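Local coordinates for uncharacterized protein (Bacteroides ovatus, PDB 3P02) that is of unknown function but pairs a probably immunoglobulin-like N-terminal region with a large antiparallel C-terminal sheet of the BT_3044-like family, at residues W22-V27 against L80-L85; D114-D117 against K121-L124; I152-F157 against P306-G311; E182-V187 against R200-E205. All blocks are in the same frame, centred on the assembly; numbering follows the deposited sequence. Where two conformers were deposited one is given.

Interaction 1. Residues W22-V27 against L80-L85; sequences WGVTDV and LYFREL
Val24 and the ring of Phe82 meet from opposite directions, and their meeting is the tight half of this contact. Methyl CG1 of Val24 sits over one face of the ring, 4.0 Å from its centroid and 24° off the normal, a CH-pi contact displaced toward the rim; its closest approach is 3.7 Å, from Val24 CG1 to Phe82 CZ. The other methyl touches more lightly, Val24 CG2 lying 4.1 Å from Phe82 CZ. With CG of Phe82 anti to its own carbonyl carbon (chi1 -66°), the ring is directed at the loop that leads into strand 25-30. Around this pair Val24 also packs on Leu69 of helix 65-74 and on Val148, while Lys121 makes a cation-pi contact with Phe82. The Trp22 side is looser. Its CB lies 4.1 Å from Phe82 CZ and its backbone O approaches Phe82 CE2 obliquely at 4.0 Å, but the indole turns away from Phe82 toward Lys73 and Phe74 of the helix, and this residue is exposed and was deposited in two conformers. With no polar bond between the two segments, cohesion rests on dispersion and on burying the Val24-Phe82 pair.

Interaction 2. Residues D114-D117 against K121-L124; sequences DGLD and KWAL. With EDO (1,2-ethanediol), chain G.
Trp122 reaches back to the loop 114-117 with its indole, which is used in two ways: its N-H for a hydrogen bond and one face for apolar packing. The polar link is the bond from Trp122 NE1 to the backbone O of Asp117, 2.9 Å long and nearly straight at 171°. The acceptor lies close to the indole plane, whereas the donor is tilted 34° from the carbonyl plane. This bond satisfies the N-H of a buried ring and limits its rotation. The Asp117 carboxylate is engaged elsewhere, OD1 hydrogen-bonding Ser119 OG in the same loop.

The apolar part belongs to Leu116. Its CD1 stands over the five-membered ring, 3.6 Å from the centroid and 15° off the normal, a CH-pi contact, and comes to 3.5 Å from Trp122 NE1. The second methyl, Leu116 CD2, touches Trp122 CD1 at 3.7 Å. Leu116 CG lies anti to the backbone N, which carries the branched end across the indole.

The bound 1,2-ethanediol, probably from the crystallisation liquor, lies away from the indole with its O2 2.5 Å from Asp114 O, too short to be taken at face value. Such pinning of the connection between strands 104-112 and 122-130 onto Trp122 of the latter is a local loop closure, consistent with the immunoglobulin-like sandwich of the E-set clan.

Interaction 3. Residues I152-F157 against P306-G311; sequences ILFNEF and PDEDQG
Pro306 O is gripped twice, by Asp309 N at 3.0 Å and weakly by Gln310 NE2 at 3.4 Å, in the turn that sets Asp307 and Glu308 against the ring of Phe154. The touch is at the far end of the ring: Asp307 CB lies 3.8 Å from Phe154 CZ and 3.9 Å from Phe154 CE2, approaching obliquely, with carboxylate and ring planes 86° apart. Glu308 reaches the same ring atom at its edge, near the ring plane, its OE2 being 3.8 Å from Phe154 CZ; this is a loose contact with the C-H edge, probably mildly favourable to the carboxylate. A bend at chi2 (77°) in the Glu308 chain brings the carboxylate round to the ring. Asp307 OD2 forms a salt bridge with Arg30 of the neighbouring strand 25-30.

The two acids open a 3-10 turn, 307-309, in the tail after strand 287-302, and Gln310 N to Asp307 O (3.2 Å) is its second backbone bond. The C-terminal tail folds back over the end of strand 146-154, and Trp316 and Trp317 also meet the Phe154 ring, the latter edge-to-face. Where that strand ends, Asn155 makes an Asx turn, its OD1 accepting from Phe157 N at 2.8 Å. Asn155 ND2 donates to Thr189 O.

Interaction 4. Residues E182-V187 against R200-E205; sequences EIKLNV and RTEDYE
Lys184 and Glu202 face each other across a salt bridge so long that a water shares the work. Lys184 NZ stands 3.7 Å from Glu202 OE2, and no direct hydrogen bond forms between the two side chains. Water 1 accepts from Lys184 NZ at 3.1 Å and donates weakly to the other oxygen, Glu202 OE1, at 3.4 Å, so OE2 is the nearer oxygen and OE1 is linked, weakly, through the water. The lysine rises from strand 182-187, its chain bent at chi3 (-65°). Glu202 has CG between its backbone N and carbonyl carbon (chi1 63°) and is extended beyond it, which puts the carboxylate beside the lysine tip.

The loop is shaped by its own bonds. Thr201 to Tyr204 forms a type I beta turn closed by Tyr204 N to Thr201 O, 3.0 Å, and Thr201 OG1 accepts from Asp203 N at 3.0 Å in an ST turn. Next to it Arg200 forms salt bridges with Asp206 and Asp278. Because Lys184 is exposed and the pair is long and partly water-mediated, the contact is probably a screened, modest attraction at the surface between strand 182-187 and the loop before strand 211-220.

How the interactions relate
From the N terminus, interaction 1 comes first, closing a 52-residue loop that contains helix 65-74. Interaction 2 follows in series as a tight local closure of the loop between strands 104-112 and 122-130. Strands 83-84 and 122-130 are neighbours, so backbone bonds from Arg83 to Lys121 and Ala123 join these two contacts. Interaction 3 spans 148 residues, bringing the C-terminal tail back to strand 146-154, which pairs with strand 25-30 of interaction 1 through Val27 and Ile152. Interaction 4 lies within that span, strand 182-187 of the ten-stranded sheet against the loop before strand 211-220; its Val187 packs on Leu153 and Phe154. Leu80 on Asp203, and Lys121 on Glu202, also link the family regions.

Interaction 1. Residues W22-V27 against L80-L85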
loop_
_atom_site.group_PDB
_atom_site.type_symbol
_atom_site.label_atom_id
_atom_site.label_comp_id
_atom_site.label_asym_id
_atom_site.label_seq_id
_atom_site.Cartn_x
_atom_site.Cartn_y
_atom_site.Cartn_z
ATOM N N TRP A 22 -9.814 3.953 -8.074
ATOM C CA TRP A 22 -9.945 5.059 -7.126
ATOM C C TRP A 22 -9.271 6.338 -7.654
ATOM O O TRP A 22 -9.130 7.311 -6.911
ATOM C CB TRP A 22 -9.415 4.671 -5.736
ATOM C CG TRP A 22 -10.086 3.457 -5.153
ATOM C CD1 TRP A 22 -9.511 2.244 -4.913
ATOM C CD2 TRP A 22 -11.470 3.326 -4.788
ATOM N NE1 TRP A 22 -10.443 1.369 -4.404
ATOM C CE2 TRP A 22 -11.653 2.008 -4.310
ATOM C CE3 TRP A 22 -12.573 4.197 -4.807
ATOM C CZ2 TRP A 22 -12.891 1.545 -3.844
ATOM C CZ3 TRP A 22 -13.799 3.736 -4.346
ATOM C CH2 TRP A 22 -13.950 2.424 -3.876
ATOM N N GLY A 23 -8.924 6.336 -8.943
ATOM C CA GLY A 23 -8.340 7.490 -9.629
ATOM C C GLY A 23 -6.883 7.773 -9.322
ATOM O O GLY A 23 -6.392 8.874 -9.602
ATOM N N VAL A 24 -6.172 6.788 -8.741
ATOM C CA VAL A 24 -4.767 6.988 -8.396
ATOM C C VAL A 24 -3.898 5.962 -9.123
ATOM O O VAL A 24 -4.373 4.885 -9.496
ATOM C CB VAL A 24 -4.510 6.974 -6.843
ATOM C CG1 VAL A 24 -5.428 7.960 -6.120
ATOM C CG2 VAL A 24 -4.665 5.587 -6.246
ATOM N N THR A 25 -2.609 6.293 -9.261
ATOM C CA THR A 25 -1.585 5.405 -9.796
ATOM C C THR A 25 -0.775 4.897 -8.615
ATOM O O THR A 25 -0.217 5.701 -7.866
ATOM C CB THR A 25 -0.701 6.115 -10.822
ATOM O OG1 THR A 25 -1.495 6.413 -11.972
ATOM C CG2 THR A 25 0.503 5.263 -11.237
ATOM N N ASP A 26 -0.706 3.575 -8.453
ATOM C CA ASP A 26 0.056 3.000 -7.353
ATOM C C ASP A 26 1.528 2.978 -7.674
ATOM O O ASP A 26 1.920 2.661 -8.799
ATOM C CB ASP A 26 -0.415 1.564 -7.054
ATOM C CG ASP A 26 -1.832 1.459 -6.531
ATOM O OD1 ASP A 26 -2.375 2.493 -6.045
ATOM O OD2 ASP A 26 -2.380 0.334 -6.544
ATOM N N VAL A 27 2.344 3.332 -6.676
ATOM C CA VAL A 27 3.803 3.355 -6.797
ATOM C C VAL A 27 4.322 2.349 -5.791
ATOM O O VAL A 27 4.184 2.554 -4.590
ATOM C CB VAL A 27 4.364 4.791 -6.555
ATOM C CG1 VAL A 27 5.893 4.778 -6.564
ATOM C CG2 VAL A 27 3.845 5.766 -7.626
ATOM N N LEU A 80 -12.094 7.005 4.767
ATOM C CA LEU A 80 -11.595 6.370 3.541
ATOM C C LEU A 80 -10.697 7.294 2.706
ATOM O O LEU A 80 -10.149 6.874 1.688
ATOM C CB LEU A 80 -12.800 5.994 2.659
ATOM C CG LEU A 80 -13.892 5.071 3.252
ATOM C CD1 LEU A 80 -14.852 4.648 2.129
ATOM C CD2 LEU A 80 -13.275 3.818 3.880
ATOM N N TYR A 81 -10.615 8.560 3.099
ATOM C CA TYR A 81 -9.930 9.566 2.274
ATOM C C TYR A 81 -8.436 9.382 2.189
ATOM O O TYR A 81 -7.766 9.002 3.168
ATOM C CB TYR A 81 -10.193 10.966 2.823
ATOM C CG TYR A 81 -11.587 11.536 2.647
ATOM C CD1 TYR A 81 -12.629 10.761 2.135
ATOM C CD2 TYR A 81 -11.861 12.859 2.974
ATOM C CE1 TYR A 81 -13.910 11.299 1.952
ATOM C CE2 TYR A 81 -13.141 13.389 2.844
ATOM C CZ TYR A 81 -14.157 12.615 2.307
ATOM O OH TYR A 81 -15.403 13.182 2.147
ATOM N N PHE A 82 -7.911 9.754 1.017
ATOM C CA PHE A 82 -6.470 9.854 0.826
ATOM C C PHE A 82 -6.028 11.107 1.551
ATOM O O PHE A 82 -6.718 12.143 1.493
ATOM C CB PHE A 82 -6.111 9.993 -0.672
ATOM C CG PHE A 82 -6.425 8.783 -1.503
ATOM C CD1 PHE A 82 -5.565 7.695 -1.525
ATOM C CD2 PHE A 82 -7.554 8.754 -2.314
ATOM C CE1 PHE A 82 -5.862 6.569 -2.300
ATOM C CE2 PHE A 82 -7.842 7.631 -3.093
ATOM C CZ PHE A 82 -7.004 6.545 -3.073
ATOM N N ARG A 83 -4.880 11.026 2.214
ATOM C CA ARG A 83 -4.252 12.164 2.872
ATOM C C ARG A 83 -3.091 12.603 2.031
ATOM O O ARG A 83 -2.422 11.758 1.433
ATOM C CB ARG A 83 -3.749 11.755 4.274
ATOM C CG ARG A 83 -4.892 11.346 5.212
ATOM C CD ARG A 83 -4.393 10.923 6.578
ATOM N NE ARG A 83 -3.651 11.994 7.255
ATOM C CZ ARG A 83 -3.066 11.865 8.444
ATOM N NH1 ARG A 83 -3.140 10.719 9.109
ATOM N NH2 ARG A 83 -2.398 12.879 8.974
ATOM N N GLU A 84 -2.842 13.916 1.963
ATOM C CA GLU A 84 -1.706 14.395 1.198
ATOM C C GLU A 84 -0.406 13.866 1.786
ATOM O O GLU A 84 -0.155 14.029 2.981
ATOM C CB GLU A 84 -1.695 15.930 1.142
ATOM C CG GLU A 84 -0.533 16.478 0.326
ATOM C CD GLU A 84 -0.449 17.995 0.379
ATOM O OE1 GLU A 84 -1.498 18.651 0.213
ATOM O OE2 GLU A 84 0.658 18.528 0.609
ATOM N N LEU A 85 0.439 13.266 0.934
ATOM C CA LEU A 85 1.722 12.771 1.396
ATOM C C LEU A 85 2.600 13.960 1.863
ATOM O O LEU A 85 2.860 14.871 1.062
ATOM C CB LEU A 85 2.417 12.010 0.243
ATOM C CG LEU A 85 3.790 11.417 0.591
ATOM C CD1 LEU A 85 3.647 10.309 1.642
ATOM C CD2 LEU A 85 4.475 10.852 -0.655
#

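Interaction 2. Residues D114-D117 against K121-L124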
loop_
_atom_site.group_PDB
_atom_site.type_symbol
_atom_site.label_atom_id
_atom_site.label_comp_id
_atom_site.label_asym_id
_atom_site.label_seq_id
_atom_site.Cartn_x
_atom_site.Cartn_y
_atom_site.Cartn_z
ATOM N N ASP A 114 10.773 6.013 4.868
ATOM C CA ASP A 114 11.082 5.479 6.206
ATOM C C ASP A 114 10.194 6.131 7.239
ATOM O O ASP A 114 10.003 7.354 7.224
ATOM C CB ASP A 114 12.562 5.702 6.550
ATOM C CG ASP A 114 13.492 4.951 5.630
ATOM O OD1 ASP A 114 13.316 5.052 4.391
ATOM O OD2 ASP A 114 14.457 4.361 6.131
ATOM N N GLY A 115 9.560 5.305 8.058
ATOM C CA GLY A 115 8.686 5.816 9.100
ATOM C C GLY A 115 7.278 6.187 8.670
ATOM O O GLY A 115 6.479 6.577 9.524
ATOM N N LEU A 116 6.935 6.044 7.358
ATOM C CA LEU A 116 5.592 6.371 6.884
ATOM C C LEU A 116 4.571 5.490 7.584
ATOM O O LEU A 116 4.795 4.281 7.688
ATOM C CB LEU A 116 5.493 6.187 5.361
ATOM C CG LEU A 116 4.158 6.636 4.731
ATOM C CD1 LEU A 116 3.954 8.152 4.852
ATOM C CD2 LEU A 116 4.089 6.213 3.266
ATOM N N ASP A 117 3.473 6.079 8.079
ATOM C CA ASP A 117 2.396 5.320 8.747
ATOM C C ASP A 117 1.562 4.602 7.705
ATOM O O ASP A 117 0.720 5.213 7.057
ATOM C CB ASP A 117 1.515 6.271 9.584
ATOM C CG ASP A 117 0.396 5.593 10.363
ATOM O OD1 ASP A 117 0.191 4.356 10.184
ATOM O OD2 ASP A 117 -0.292 6.292 11.121
ATOM N N LYS A 121 -3.908 6.088 4.018
ATOM C CA LYS A 121 -3.751 6.071 2.551
ATOM C C LYS A 121 -3.167 7.410 2.157
ATOM O O LYS A 121 -3.830 8.428 2.360
ATOM C CB LYS A 121 -5.104 5.846 1.823
ATOM C CG LYS A 121 -5.651 4.439 1.990
ATOM C CD LYS A 121 -6.794 4.103 1.013
ATOM C CE LYS A 121 -7.953 5.047 1.184
ATOM N NZ LYS A 121 -9.230 4.513 0.620
ATOM N N TRP A 122 -1.946 7.425 1.637
ATOM C CA TRP A 122 -1.286 8.675 1.276
ATOM C C TRP A 122 -1.331 8.903 -0.213
ATOM O O TRP A 122 -1.241 7.946 -0.996
ATOM C CB TRP A 122 0.180 8.641 1.753
ATOM C CG TRP A 122 0.304 8.402 3.228
ATOM C CD1 TRP A 122 0.558 7.212 3.851
ATOM C CD2 TRP A 122 0.133 9.377 4.265
ATOM N NE1 TRP A 122 0.545 7.385 5.219
ATOM C CE2 TRP A 122 0.294 8.707 5.502
ATOM C CE3 TRP A 122 -0.173 10.758 4.270
ATOM C CZ2 TRP A 122 0.200 9.370 6.729
ATOM C CZ3 TRP A 122 -0.285 11.421 5.491
ATOM C CH2 TRP A 122 -0.106 10.729 6.703
ATOM N N ALA A 123 -1.379 10.161 -0.620
ATOM C CA ALA A 123 -1.362 10.427 -2.052
ATOM C C ALA A 123 -0.625 11.710 -2.359
ATOM O O ALA A 123 -0.655 12.658 -1.587
ATOM C CB ALA A 123 -2.796 10.482 -2.604
ATOM N N LEU A 124 -0.002 11.747 -3.531
ATOM C CA LEU A 124 0.735 12.901 -4.014
ATOM C C LEU A 124 0.080 13.392 -5.330
ATOM O O LEU A 124 0.206 12.727 -6.368
ATOM C CB LEU A 124 2.223 12.531 -4.221
ATOM C CG LEU A 124 3.107 13.616 -4.829
ATOM C CD1 LEU A 124 3.130 14.896 -3.951
ATOM C CD2 LEU A 124 4.534 13.083 -5.093
HETATM C C1 EDO G . 11.831 10.878 5.041
HETATM O O1 EDO G . 11.548 11.830 6.083
HETATM C C2 EDO G . 11.318 9.498 5.428
HETATM O O2 EDO G . 11.493 9.334 6.835
#

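Interaction 3. Residues I152-F157 against P306-G311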
loop_
_atom_site.group_PDB
_atom_site.type_symbol
_atom_site.label_atom_id
_atom_site.label_comp_id
_atom_site.label_asym_id
_atom_site.label_seq_id
_atom_site.Cartn_x
_atom_site.Cartn_y
_atom_site.Cartn_z
ATOM N N ILE A 152 2.685 2.418 -2.267
ATOM C CA ILE A 152 2.317 1.115 -1.704
ATOM C C ILE A 152 3.595 0.499 -1.164
ATOM O O ILE A 152 4.429 0.093 -1.969
ATOM C CB ILE A 152 1.643 0.199 -2.778
ATOM C CG1 ILE A 152 0.406 0.871 -3.412
ATOM C CG2 ILE A 152 1.295 -1.203 -2.226
ATOM C CD1 ILE A 152 -0.720 1.270 -2.379
ATOM N N LEU A 153 3.766 0.454 0.157
ATOM C CA LEU A 153 4.965 -0.144 0.722
ATOM C C LEU A 153 4.870 -1.672 0.643
ATOM O O LEU A 153 3.771 -2.230 0.779
ATOM C CB LEU A 153 5.089 0.260 2.194
ATOM C CG LEU A 153 5.562 1.683 2.464
ATOM C CD1 LEU A 153 5.229 2.064 3.896
ATOM C CD2 LEU A 153 7.049 1.823 2.156
ATOM N N PHE A 154 6.025 -2.340 0.487
ATOM C CA PHE A 154 6.015 -3.792 0.557
ATOM C C PHE A 154 7.329 -4.268 1.136
ATOM O O PHE A 154 8.328 -3.557 1.068
ATOM C CB PHE A 154 5.726 -4.475 -0.800
ATOM C CG PHE A 154 6.814 -4.379 -1.848
ATOM C CD1 PHE A 154 6.996 -3.209 -2.578
ATOM C CD2 PHE A 154 7.607 -5.480 -2.156
ATOM C CE1 PHE A 154 7.924 -3.150 -3.618
ATOM C CE2 PHE A 154 8.550 -5.418 -3.188
ATOM C CZ PHE A 154 8.707 -4.247 -3.913
ATOM N N ASN A 155 7.303 -5.444 1.757
ATOM C CA ASN A 155 8.550 -6.049 2.200
ATOM C C ASN A 155 8.392 -7.561 1.899
ATOM O O ASN A 155 7.414 -7.951 1.256
ATOM C CB ASN A 155 8.869 -5.706 3.665
ATOM C CG ASN A 155 7.845 -6.205 4.648
ATOM O OD1 ASN A 155 7.146 -7.169 4.409
ATOM N ND2 ASN A 155 7.770 -5.569 5.803
ATOM N N GLU A 156 9.329 -8.406 2.327
ATOM C CA GLU A 156 9.247 -9.845 2.052
ATOM C C GLU A 156 7.994 -10.489 2.643
ATOM O O GLU A 156 7.528 -11.507 2.132
ATOM C CB GLU A 156 10.487 -10.550 2.635
ATOM C CG GLU A 156 10.484 -12.055 2.444
ATOM C CD GLU A 156 11.692 -12.803 2.965
ATOM O OE1 GLU A 156 12.634 -12.161 3.483
ATOM O OE2 GLU A 156 11.679 -14.050 2.874
ATOM N N PHE A 157 7.445 -9.888 3.702
ATOM C CA PHE A 157 6.353 -10.493 4.483
ATOM C C PHE A 157 5.031 -9.797 4.424
ATOM O O PHE A 157 4.151 -10.121 5.238
ATOM C CB PHE A 157 6.809 -10.455 5.961
ATOM C CG PHE A 157 8.239 -10.926 6.174
ATOM C CD1 PHE A 157 8.569 -12.269 6.041
ATOM C CD2 PHE A 157 9.258 -10.010 6.458
ATOM C CE1 PHE A 157 9.890 -12.696 6.188
ATOM C CE2 PHE A 157 10.576 -10.441 6.636
ATOM C CZ PHE A 157 10.878 -11.785 6.516
ATOM N N PRO A 306 11.200 -6.916 -12.529
ATOM C CA PRO A 306 11.488 -6.376 -11.198
ATOM C C PRO A 306 10.297 -6.581 -10.234
ATOM O O PRO A 306 9.118 -6.659 -10.663
ATOM C CB PRO A 306 11.686 -4.868 -11.460
ATOM C CG PRO A 306 12.108 -4.793 -12.885
ATOM C CD PRO A 306 11.298 -5.852 -13.564
ATOM N N ASP A 307 10.586 -6.596 -8.934
ATOM C CA ASP A 307 9.530 -6.765 -7.902
ATOM C C ASP A 307 8.409 -5.742 -8.057
ATOM O O ASP A 307 7.230 -6.082 -7.907
ATOM C CB ASP A 307 10.122 -6.612 -6.508
ATOM C CG ASP A 307 11.095 -7.701 -6.117
ATOM O OD1 ASP A 307 11.000 -8.818 -6.679
ATOM O OD2 ASP A 307 11.934 -7.450 -5.236
ATOM N N GLU A 308 8.773 -4.484 -8.380
ATOM C CA GLU A 308 7.785 -3.401 -8.470
ATOM C C GLU A 308 6.843 -3.536 -9.651
ATOM O O GLU A 308 5.772 -2.905 -9.637
ATOM C CB GLU A 308 8.504 -2.033 -8.553
ATOM C CG GLU A 308 9.373 -1.734 -7.353
ATOM C CD GLU A 308 10.722 -2.430 -7.273
ATOM O OE1 GLU A 308 11.197 -2.972 -8.302
ATOM O OE2 GLU A 308 11.272 -2.484 -6.151
ATOM N N ASP A 309 7.218 -4.351 -10.664
ATOM C CA ASP A 309 6.412 -4.545 -11.860
ATOM C C ASP A 309 5.565 -5.801 -11.775
ATOM O O ASP A 309 4.883 -6.142 -12.741
ATOM C CB ASP A 309 7.308 -4.584 -13.094
ATOM C CG ASP A 309 8.028 -3.270 -13.312
ATOM O OD1 ASP A 309 7.429 -2.206 -13.027
ATOM O OD2 ASP A 309 9.204 -3.304 -13.680
ATOM N N GLN A 310 5.593 -6.501 -10.610
ATOM C CA GLN A 310 4.753 -7.713 -10.487
ATOM C C GLN A 310 3.298 -7.334 -10.440
ATOM O O GLN A 310 2.958 -6.263 -9.923
ATOM C CB GLN A 310 5.091 -8.516 -9.222
ATOM C CG GLN A 310 6.566 -8.997 -9.162
ATOM C CD GLN A 310 6.923 -10.008 -10.219
ATOM O OE1 GLN A 310 6.113 -10.852 -10.600
ATOM N NE2 GLN A 310 8.149 -9.907 -10.765
ATOM N N GLY A 311 2.443 -8.222 -10.934
ATOM C CA GLY A 311 1.003 -8.031 -10.834
ATOM C C GLY A 311 0.480 -8.410 -9.451
ATOM O O GLY A 311 1.262 -8.739 -8.553
#

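Interaction 4. Residues E182-V187 against R200-E205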
loop_
_atom_site.group_PDB
_atom_site.type_symbol
_atom_site.label_atom_id
_atom_site.label_comp_id
_atom_site.label_asym_id
_atom_site.label_seq_id
_atom_site.Cartn_x
_atom_site.Cartn_y
_atom_site.Cartn_z
ATOM N N GLU A 182 -9.298 -12.620 3.435
ATOM C CA GLU A 182 -8.035 -11.945 3.226
ATOM C C GLU A 182 -7.711 -11.064 4.422
ATOM O O GLU A 182 -8.604 -10.365 4.932
ATOM C CB GLU A 182 -8.128 -11.102 1.953
ATOM C CG GLU A 182 -6.827 -10.448 1.559
ATOM C CD GLU A 182 -6.984 -9.706 0.251
ATOM O OE1 GLU A 182 -6.954 -10.360 -0.819
ATOM O OE2 GLU A 182 -7.179 -8.472 0.303
ATOM N N ILE A 183 -6.460 -11.089 4.856
ATOM C CA ILE A 183 -5.952 -10.235 5.913
ATOM C C ILE A 183 -4.712 -9.566 5.344
ATOM O O ILE A 183 -3.768 -10.265 4.951
ATOM C CB ILE A 183 -5.667 -10.988 7.229
ATOM C CG1 ILE A 183 -7.018 -11.436 7.882
ATOM C CG2 ILE A 183 -4.833 -10.093 8.194
ATOM C CD1 ILE A 183 -6.876 -12.230 9.139
ATOM N N LYS A 184 -4.731 -8.241 5.267
ATOM C CA LYS A 184 -3.567 -7.495 4.766
ATOM C C LYS A 184 -2.550 -7.265 5.862
ATOM O O LYS A 184 -2.904 -6.846 6.984
ATOM C CB LYS A 184 -4.002 -6.137 4.213
ATOM C CG LYS A 184 -2.972 -5.511 3.262
ATOM C CD LYS A 184 -3.509 -4.269 2.551
ATOM C CE LYS A 184 -4.659 -4.533 1.609
ATOM N NZ LYS A 184 -4.911 -3.367 0.717
ATOM N N LEU A 185 -1.273 -7.516 5.546
ATOM C CA LEU A 185 -0.160 -7.238 6.448
ATOM C C LEU A 185 0.477 -5.949 5.930
ATOM O O LEU A 185 0.991 -5.919 4.806
ATOM C CB LEU A 185 0.850 -8.421 6.498
ATOM C CG LEU A 185 0.556 -9.516 7.563
ATOM C CD1 LEU A 185 -0.892 -9.895 7.670
ATOM C CD2 LEU A 185 1.500 -10.729 7.440
ATOM N N ASN A 186 0.335 -4.879 6.712
ATOM C CA ASN A 186 0.837 -3.536 6.406
ATOM C C ASN A 186 2.265 -3.415 6.883
ATOM O O ASN A 186 2.656 -4.114 7.809
ATOM C CB ASN A 186 -0.057 -2.523 7.070
ATOM C CG ASN A 186 -1.508 -2.792 6.750
ATOM O OD1 ASN A 186 -1.919 -2.703 5.599
ATOM N ND2 ASN A 186 -2.256 -3.328 7.711
ATOM N N VAL A 187 3.041 -2.532 6.268
ATOM C CA VAL A 187 4.466 -2.416 6.542
ATOM C C VAL A 187 4.840 -1.399 7.618
ATOM O O VAL A 187 4.392 -0.256 7.568
ATOM C CB VAL A 187 5.181 -2.061 5.189
ATOM C CG1 VAL A 187 6.672 -1.749 5.406
ATOM C CG2 VAL A 187 5.010 -3.179 4.159
ATOM N N ARG A 200 -11.176 -5.728 11.310
ATOM C CA ARG A 200 -10.882 -4.378 10.833
ATOM C C ARG A 200 -10.029 -4.440 9.552
ATOM O O ARG A 200 -9.281 -5.397 9.297
ATOM C CB ARG A 200 -10.178 -3.531 11.923
ATOM C CG ARG A 200 -11.123 -2.710 12.824
ATOM C CD ARG A 200 -12.163 -3.575 13.537
ATOM N NE ARG A 200 -12.936 -2.787 14.483
ATOM C CZ ARG A 200 -13.711 -3.309 15.431
ATOM N NH1 ARG A 200 -13.884 -4.628 15.511
ATOM N NH2 ARG A 200 -14.351 -2.520 16.280
ATOM N N THR A 201 -10.166 -3.407 8.721
ATOM C CA THR A 201 -9.410 -3.271 7.476
ATOM C C THR A 201 -9.073 -1.797 7.323
ATOM O O THR A 201 -9.541 -0.970 8.119
ATOM C CB THR A 201 -10.235 -3.757 6.236
ATOM O OG1 THR A 201 -11.265 -2.787 6.002
ATOM C CG2 THR A 201 -10.870 -5.170 6.400
ATOM N N GLU A 202 -8.422 -1.447 6.205
ATOM C CA GLU A 202 -8.140 -0.069 5.821
ATOM C C GLU A 202 -9.442 0.787 5.765
ATOM O O GLU A 202 -9.361 2.006 5.876
ATOM C CB GLU A 202 -7.427 -0.072 4.452
ATOM C CG GLU A 202 -8.270 -0.650 3.317
ATOM C CD GLU A 202 -7.672 -0.539 1.925
ATOM O OE1 GLU A 202 -6.865 0.389 1.683
ATOM O OE2 GLU A 202 -8.024 -1.379 1.068
ATOM N N ASP A 203 -10.632 0.156 5.612
ATOM C CA ASP A 203 -11.899 0.876 5.482
ATOM C C ASP A 203 -12.603 1.136 6.794
ATOM O O ASP A 203 -13.681 1.737 6.782
ATOM C CB ASP A 203 -12.868 0.115 4.564
ATOM C CG ASP A 203 -12.418 -0.023 3.118
ATOM O OD1 ASP A 203 -11.597 0.812 2.665
ATOM O OD2 ASP A 203 -12.753 -1.044 2.500
ATOM N N TYR A 204 -12.013 0.720 7.928
ATOM C CA TYR A 204 -12.688 0.915 9.223
ATOM C C TYR A 204 -12.172 2.152 9.887
ATOM O O TYR A 204 -10.953 2.328 9.986
ATOM C CB TYR A 204 -12.414 -0.281 10.148
ATOM C CG TYR A 204 -13.297 -1.473 9.875
ATOM C CD1 TYR A 204 -13.145 -2.227 8.708
ATOM C CD2 TYR A 204 -14.214 -1.912 10.819
ATOM C CE1 TYR A 204 -13.915 -3.367 8.476
ATOM C CE2 TYR A 204 -15.024 -3.028 10.577
ATOM C CZ TYR A 204 -14.876 -3.739 9.394
ATOM O OH TYR A 204 -15.646 -4.855 9.152
ATOM N N GLU A 205 -13.088 3.008 10.350
ATOM C CA GLU A 205 -12.699 4.235 11.028
ATOM C C GLU A 205 -11.861 3.958 12.285
ATOM O O GLU A 205 -10.910 4.707 12.550
ATOM C CB GLU A 205 -13.953 5.014 11.409
ATOM C CG GLU A 205 -13.661 6.396 11.960
ATOM C CD GLU A 205 -14.887 7.146 12.434
ATOM O OE1 GLU A 205 -16.005 6.812 11.978
ATOM O OE2 GLU A 205 -14.727 8.065 13.267
HETATM O O HOH W 1 -3.929 -1.075 2.553
#